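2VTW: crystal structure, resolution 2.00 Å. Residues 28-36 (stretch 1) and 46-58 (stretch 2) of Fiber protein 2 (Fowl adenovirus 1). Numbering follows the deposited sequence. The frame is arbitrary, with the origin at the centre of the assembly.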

ATOM      1  N   PRO A  28      18.580 -23.117  -1.849  1.00 36.39           N
ATOM      2  CA  PRO A  28      17.133 -23.238  -1.940  1.00 36.11           C
ATOM      3  C   PRO A  28      16.528 -23.885  -0.718  1.00 35.81           C
ATOM      4  O   PRO A  28      17.237 -24.511   0.071  1.00 36.48           O
ATOM      5  N   PHE A  29      15.218 -23.745  -0.588  1.00 34.72           N
ATOM      6  CA  PHE A  29      14.485 -24.371   0.485  1.00 34.29           C
ATOM      7  C   PHE A  29      13.034 -24.348   0.093  1.00 33.24           C
ATOM      8  O   PHE A  29      12.668 -23.749  -0.910  1.00 33.20           O
ATOM      9  N   ASN A  30      12.207 -25.004   0.886  1.00 32.76           N
ATOM     10  CA  ASN A  30      10.807 -25.119   0.573  1.00 32.58           C
ATOM     11  C   ASN A  30       9.897 -24.419   1.601  1.00 32.42           C
ATOM     12  O   ASN A  30      10.132 -24.481   2.800  1.00 33.22           O
ATOM     13  N   GLY A  31       8.854 -23.768   1.108  1.00 31.07           N
ATOM     14  CA  GLY A  31       7.906 -23.065   1.964  1.00 29.79           C
ATOM     15  C   GLY A  31       6.529 -23.194   1.381  1.00 28.51           C
ATOM     16  O   GLY A  31       6.395 -23.509   0.205  1.00 28.41           O
ATOM     17  N   SER A  32       5.508 -22.986   2.213  1.00 27.19           N
ATOM     18  CA  SER A  32       4.130 -22.926   1.749  1.00 26.68           C
ATOM     19  C   SER A  32       3.782 -21.480   1.400  1.00 25.71           C
ATOM     20  O   SER A  32       4.485 -20.550   1.801  1.00 25.59           O
ATOM     21  N   TYR A  33       2.706 -21.291   0.654  1.00 24.87           N
ATOM     22  CA  TYR A  33       2.309 -19.946   0.258  1.00 24.83           C
ATOM     23  C   TYR A  33       0.830 -19.948  -0.038  1.00 23.72           C
ATOM     24  O   TYR A  33       0.234 -20.995  -0.329  1.00 23.44           O
ATOM     25  N   PHE A  34       0.224 -18.771   0.059  1.00 22.17           N
ATOM     26  CA  PHE A  34      -1.083 -18.569  -0.483  1.00 20.37           C
ATOM     27  C   PHE A  34      -1.070 -17.248  -1.252  1.00 20.47           C
ATOM     28  O   PHE A  34      -0.739 -16.190  -0.694  1.00 20.23           O
ATOM     29  N   LEU A  35      -1.419 -17.340  -2.536  1.00 19.85           N
ATOM     30  CA  LEU A  35      -1.326 -16.251  -3.520  1.00 19.35           C
ATOM     31  C   LEU A  35      -2.718 -15.962  -4.054  1.00 18.88           C
ATOM     32  O   LEU A  35      -3.394 -16.864  -4.557  1.00 19.77           O
ATOM     33  N   GLN A  36      -3.184 -14.728  -3.902  1.00 18.14           N
ATOM     34  CA  GLN A  36      -4.496 -14.321  -4.395  1.00 18.28           C
ATOM     35  C   GLN A  36      -4.277 -13.020  -5.141  1.00 19.40           C
ATOM     36  O   GLN A  36      -3.830 -12.033  -4.534  1.00 19.41           O
ATOM     37  N   THR A  46      -1.744  -8.124  -5.930  1.00 17.18           N
ATOM     38  CA  THR A  46      -1.258  -9.409  -5.517  1.00 17.76           C
ATOM     39  C   THR A  46      -1.202  -9.480  -3.984  1.00 17.56           C
ATOM     40  O   THR A  46      -0.489  -8.699  -3.352  1.00 18.17           O
ATOM     41  N   SER A  47      -1.939 -10.415  -3.395  1.00 17.91           N
ATOM     42  CA  SER A  47      -1.849 -10.723  -1.957  1.00 18.19           C
ATOM     43  C   SER A  47      -1.146 -12.057  -1.768  1.00 18.63           C
ATOM     44  O   SER A  47      -1.557 -13.075  -2.339  1.00 17.92           O
ATOM     45  N   LEU A  48      -0.079 -12.038  -0.974  1.00 18.59           N
ATOM     46  CA  LEU A  48       0.792 -13.186  -0.768  1.00 18.81           C
ATOM     47  C   LEU A  48       1.071 -13.498   0.728  1.00 19.20           C
ATOM     48  O   LEU A  48       1.611 -12.658   1.437  1.00 19.28           O
ATOM     49  N   TYR A  49       0.715 -14.692   1.196  1.00 18.92           N
ATOM     50  CA  TYR A  49       1.222 -15.205   2.474  1.00 19.72           C
ATOM     51  C   TYR A  49       2.344 -16.230   2.228  1.00 20.31           C
ATOM     52  O   TYR A  49       2.277 -17.014   1.269  1.00 19.51           O
ATOM     53  N   VAL A  50       3.368 -16.226   3.080  1.00 21.48           N
ATOM     54  CA  VAL A  50       4.472 -17.201   3.028  1.00 22.94           C
ATOM     55  C   VAL A  50       4.668 -17.804   4.429  1.00 24.04           C
ATOM     56  O   VAL A  50       4.664 -17.070   5.432  1.00 23.76           O
ATOM     57  N   LYS A  51       4.834 -19.128   4.510  1.00 24.88           N
ATOM     58  CA  LYS A  51       5.233 -19.788   5.789  1.00 25.86           C
ATOM     59  C   LYS A  51       6.392 -20.780   5.559  1.00 26.92           C
ATOM     60  O   LYS A  51       6.376 -21.539   4.592  1.00 27.18           O
ATOM     61  N   VAL A  52       7.416 -20.719   6.417  1.00 27.86           N
ATOM     62  CA  VAL A  52       8.559 -21.617   6.362  1.00 28.79           C
ATOM     63  C   VAL A  52       8.664 -22.367   7.710  1.00 30.43           C
ATOM     64  O   VAL A  52       8.710 -21.739   8.771  1.00 31.55           O
ATOM     65  N   ASP A  53       8.650 -23.701   7.647  1.00 31.35           N
ATOM     66  CA  ASP A  53       8.713 -24.609   8.812  1.00 31.49           C
ATOM     67  C   ASP A  53      10.086 -25.285   8.704  1.00 32.29           C
ATOM     68  O   ASP A  53      10.410 -25.866   7.663  1.00 32.50           O
ATOM     69  N   THR A  54      10.915 -25.157   9.737  1.00 33.15           N
ATOM     70  CA  THR A  54      12.270 -25.697   9.701  1.00 33.88           C
ATOM     71  C   THR A  54      12.277 -27.223   9.530  1.00 34.73           C
ATOM     72  O   THR A  54      13.255 -27.788   9.021  1.00 34.76           O
ATOM     73  N   THR A  55      11.185 -27.873   9.926  1.00 36.15           N
ATOM     74  CA  THR A  55      11.062 -29.322   9.774  1.00 37.54           C
ATOM     75  C   THR A  55      10.601 -29.770   8.375  1.00 38.88           C
ATOM     76  O   THR A  55      10.636 -30.969   8.081  1.00 39.66           O
ATOM     77  N   THR A  56      10.161 -28.847   7.518  1.00 39.48           N
ATOM     78  CA  THR A  56       9.762 -29.227   6.147  1.00 39.92           C
ATOM     79  C   THR A  56      10.441 -28.404   5.033  1.00 40.64           C
ATOM     80  O   THR A  56      10.108 -28.551   3.865  1.00 40.28           O
ATOM     81  N   MET A  57      11.427 -27.578   5.394  1.00 41.79           N
ATOM     82  CA  MET A  57      12.070 -26.667   4.439  1.00 42.29           C
ATOM     83  C   MET A  57      13.303 -27.287   3.764  1.00 43.25           C
ATOM     84  O   MET A  57      13.779 -26.779   2.744  1.00 43.24           O
ATOM     85  N   GLY A  58      13.825 -28.373   4.342  1.00 44.33           N
ATOM     86  CA  GLY A  58      14.980 -29.064   3.795  1.00 44.87           C
ATOM     87  C   GLY A  58      16.290 -28.697   4.448  1.00 45.66           C
ATOM     88  O   GLY A  58      16.315 -28.049   5.484  1.00 45.52           O
TER

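Residues 28-36 and 46-53 run antiparallel as neighbouring strands; from S32 to Q36 the side chains alternate between the two faces of the sheet, each beside its partner on stretch 2, and the turn after D53 brings M57 back beside the first strand. P28 makes no contact. F29 points toward stretch 2 (chi1 p); its buried ring lies obliquely against V52 (CE1 to V52 CG1, 3.8 Å) and M57 (CD1 to M57 CE, 4.1 Å), M57 itself being p, t, m. N30 (m) sets its CB 4.0 Å from T56 O. Water 1 donates to N30 O (2.6 Å) and accepts from D53 N (3.0 Å) and T56 OG1 (3.2 Å), filling the gap where the strands part. At G31 no side chain intervenes, and its CA comes within 3.4 Å of K51 O. S32 (m) shares its face with the all-t K51; water 2 links S32 OG (3.0 Å) to K51 O (3.1 Å). Y33 (p), on the opposite face with V50, leads its ring away, leaving CB 4.4 Å from L48 CD1. F34 (t) meets Y49 (m) through CB to Y49 CD2, 4.3 Å. L35 (t, p) touches both L48 (CB to L48 CD1, 4.2 Å) and T46 (CD1 to T46 CG2, 3.6 Å). Q36 (m, t) faces S47 (t); water 3 joins Q36 OE1 and S47 OG, each at 2.8 Å.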

ATOM      1  CB  PRO A  28      16.912 -24.153  -3.160  1.00 36.35           C
ATOM      2  CG  PRO A  28      18.190 -24.197  -3.860  1.00 36.76           C
ATOM      3  CD  PRO A  28      19.247 -24.005  -2.814  1.00 36.91           C
ATOM      4  CB  PHE A  29      14.726 -23.655   1.837  1.00 33.82           C
ATOM      5  CG  PHE A  29      14.229 -22.215   1.881  1.00 33.97           C
ATOM      6  CD1 PHE A  29      12.957 -21.921   2.374  1.00 33.04           C
ATOM      7  CD2 PHE A  29      15.037 -21.162   1.430  1.00 33.48           C
ATOM      8  CE1 PHE A  29      12.483 -20.606   2.425  1.00 33.14           C
ATOM      9  CE2 PHE A  29      14.568 -19.842   1.475  1.00 33.03           C
ATOM     10  CZ  PHE A  29      13.288 -19.570   1.990  1.00 32.54           C
ATOM     11  CB  ASN A  30      10.466 -26.594   0.438  1.00 33.28           C
ATOM     12  CG  ASN A  30      11.282 -27.262  -0.660  1.00 35.58           C
ATOM     13  OD1 ASN A  30      12.107 -28.144  -0.390  1.00 37.48           O
ATOM     14  ND2 ASN A  30      11.099 -26.792  -1.908  1.00 37.34           N
ATOM     15  CB  SER A  32       3.185 -23.460   2.821  1.00 26.45           C
ATOM     16  OG  SER A  32       3.717 -24.670   3.370  1.00 28.69           O
ATOM     17  CB  TYR A  33       3.115 -19.453  -0.956  1.00 25.62           C
ATOM     18  CG  TYR A  33       2.741 -20.196  -2.215  1.00 25.96           C
ATOM     19  CD1 TYR A  33       1.640 -19.800  -2.957  1.00 25.44           C
ATOM     20  CD2 TYR A  33       3.430 -21.346  -2.611  1.00 28.12           C
ATOM     21  CE1 TYR A  33       1.239 -20.495  -4.090  1.00 27.74           C
ATOM     22  CE2 TYR A  33       3.021 -22.077  -3.765  1.00 27.45           C
ATOM     23  CZ  TYR A  33       1.928 -21.626  -4.489  1.00 27.09           C
ATOM     24  OH  TYR A  33       1.479 -22.281  -5.606  1.00 27.73           O
ATOM     25  CB  PHE A  34      -2.107 -18.586   0.625  1.00 19.95           C
ATOM     26  CG  PHE A  34      -3.506 -18.761   0.138  1.00 20.80           C
ATOM     27  CD1 PHE A  34      -3.829 -19.776  -0.760  1.00 21.51           C
ATOM     28  CD2 PHE A  34      -4.511 -17.929   0.561  1.00 21.04           C
ATOM     29  CE1 PHE A  34      -5.111 -19.950  -1.212  1.00 18.61           C
ATOM     30  CE2 PHE A  34      -5.812 -18.104   0.094  1.00 20.47           C
ATOM     31  CZ  PHE A  34      -6.092 -19.120  -0.805  1.00 20.14           C
ATOM     32  CB  LEU A  35      -0.423 -16.696  -4.674  1.00 20.09           C
ATOM     33  CG  LEU A  35      -0.334 -15.805  -5.917  1.00 20.17           C
ATOM     34  CD1 LEU A  35       0.219 -14.414  -5.505  1.00 17.47           C
ATOM     35  CD2 LEU A  35       0.559 -16.466  -7.004  1.00 20.40           C
ATOM     36  CB  GLN A  36      -5.467 -14.119  -3.237  1.00 18.41           C
ATOM     37  CG  GLN A  36      -5.858 -15.436  -2.517  1.00 18.61           C
ATOM     38  CD  GLN A  36      -6.603 -15.215  -1.228  1.00 19.09           C
ATOM     39  OE1 GLN A  36      -5.984 -14.916  -0.212  1.00 22.01           O
ATOM     40  NE2 GLN A  36      -7.934 -15.346  -1.255  1.00 16.83           N
ATOM     41  CB  THR A  46       0.169  -9.631  -6.087  1.00 18.31           C
ATOM     42  OG1 THR A  46       0.103  -9.722  -7.521  1.00 18.13           O
ATOM     43  CG2 THR A  46       0.844 -10.897  -5.501  1.00 17.56           C
ATOM     44  CB  SER A  47      -3.232 -10.759  -1.316  1.00 18.50           C
ATOM     45  OG  SER A  47      -3.154 -11.229   0.023  1.00 18.28           O
ATOM     46  CB  LEU A  48       2.131 -12.942  -1.478  1.00 19.25           C
ATOM     47  CG  LEU A  48       3.177 -14.047  -1.370  1.00 17.98           C
ATOM     48  CD1 LEU A  48       2.668 -15.279  -2.150  1.00 18.11           C
ATOM     49  CD2 LEU A  48       4.552 -13.606  -1.860  1.00 19.63           C
ATOM     50  CB  TYR A  49       0.143 -15.900   3.267  1.00 19.45           C
ATOM     51  CG  TYR A  49      -1.045 -15.081   3.721  1.00 18.22           C
ATOM     52  CD1 TYR A  49      -1.049 -14.428   4.970  1.00 18.44           C
ATOM     53  CD2 TYR A  49      -2.181 -15.011   2.949  1.00 17.96           C
ATOM     54  CE1 TYR A  49      -2.159 -13.721   5.398  1.00 17.42           C
ATOM     55  CE2 TYR A  49      -3.263 -14.312   3.357  1.00 17.97           C
ATOM     56  CZ  TYR A  49      -3.259 -13.664   4.576  1.00 18.58           C
ATOM     57  OH  TYR A  49      -4.404 -12.972   4.935  1.00 18.08           O
ATOM     58  CB  VAL A  50       5.809 -16.551   2.539  1.00 23.15           C
ATOM     59  CG1 VAL A  50       7.024 -17.471   2.789  1.00 23.36           C
ATOM     60  CG2 VAL A  50       5.741 -16.208   1.057  1.00 23.26           C
ATOM     61  CB  LYS A  51       4.026 -20.446   6.458  1.00 25.34           C
ATOM     62  CG  LYS A  51       4.293 -20.973   7.866  1.00 25.54           C
ATOM     63  CD  LYS A  51       3.055 -21.655   8.417  1.00 26.63           C
ATOM     64  CE  LYS A  51       3.304 -22.257   9.788  1.00 26.24           C
ATOM     65  NZ  LYS A  51       1.984 -22.630  10.353  1.00 26.29           N
ATOM     66  CB  VAL A  52       9.868 -20.856   6.074  1.00 28.90           C
ATOM     67  CG1 VAL A  52      11.003 -21.828   5.744  1.00 28.17           C
ATOM     68  CG2 VAL A  52       9.672 -19.862   4.929  1.00 28.30           C
ATOM     69  CB  ASP A  53       7.553 -25.611   8.729  1.00 31.27           C
ATOM     70  CG  ASP A  53       7.421 -26.534   9.970  1.00 31.71           C
ATOM     71  OD1 ASP A  53       8.437 -26.951  10.575  1.00 32.05           O
ATOM     72  OD2 ASP A  53       6.266 -26.880  10.311  1.00 32.43           O
ATOM     73  CB  THR A  54      13.100 -25.296  10.949  1.00 33.64           C
ATOM     74  OG1 THR A  54      12.445 -25.762  12.130  1.00 32.12           O
ATOM     75  CG2 THR A  54      13.289 -23.772  11.010  1.00 33.75           C
ATOM     76  CB  THR A  55      10.125 -29.961  10.850  1.00 37.74           C
ATOM     77  OG1 THR A  55       8.750 -29.655  10.573  1.00 37.03           O
ATOM     78  CG2 THR A  55      10.522 -29.492  12.281  1.00 37.94           C
ATOM     79  CB  THR A  56       8.225 -29.190   5.972  1.00 40.03           C
ATOM     80  OG1 THR A  56       7.744 -27.838   6.092  1.00 40.46           O
ATOM     81  CG2 THR A  56       7.547 -30.081   6.994  1.00 38.50           C
ATOM     82  CB  MET A  57      12.418 -25.315   5.119  1.00 42.11           C
ATOM     83  CG  MET A  57      13.623 -25.333   6.041  1.00 41.79           C
ATOM     84  SD  MET A  57      13.883 -23.835   7.025  1.00 41.73           S
ATOM     85  CE  MET A  57      14.874 -22.835   5.914  1.00 41.34           C
TER
HETATM   86  O   HOH W   1       8.781 -25.045   4.971  1.00 25.69           O
HETATM   87  O   HOH W   2       6.001 -24.546   5.293  1.00 31.50           O
HETATM   88  O   HOH W   3      -3.399 -13.969  -0.070  1.00 15.60           O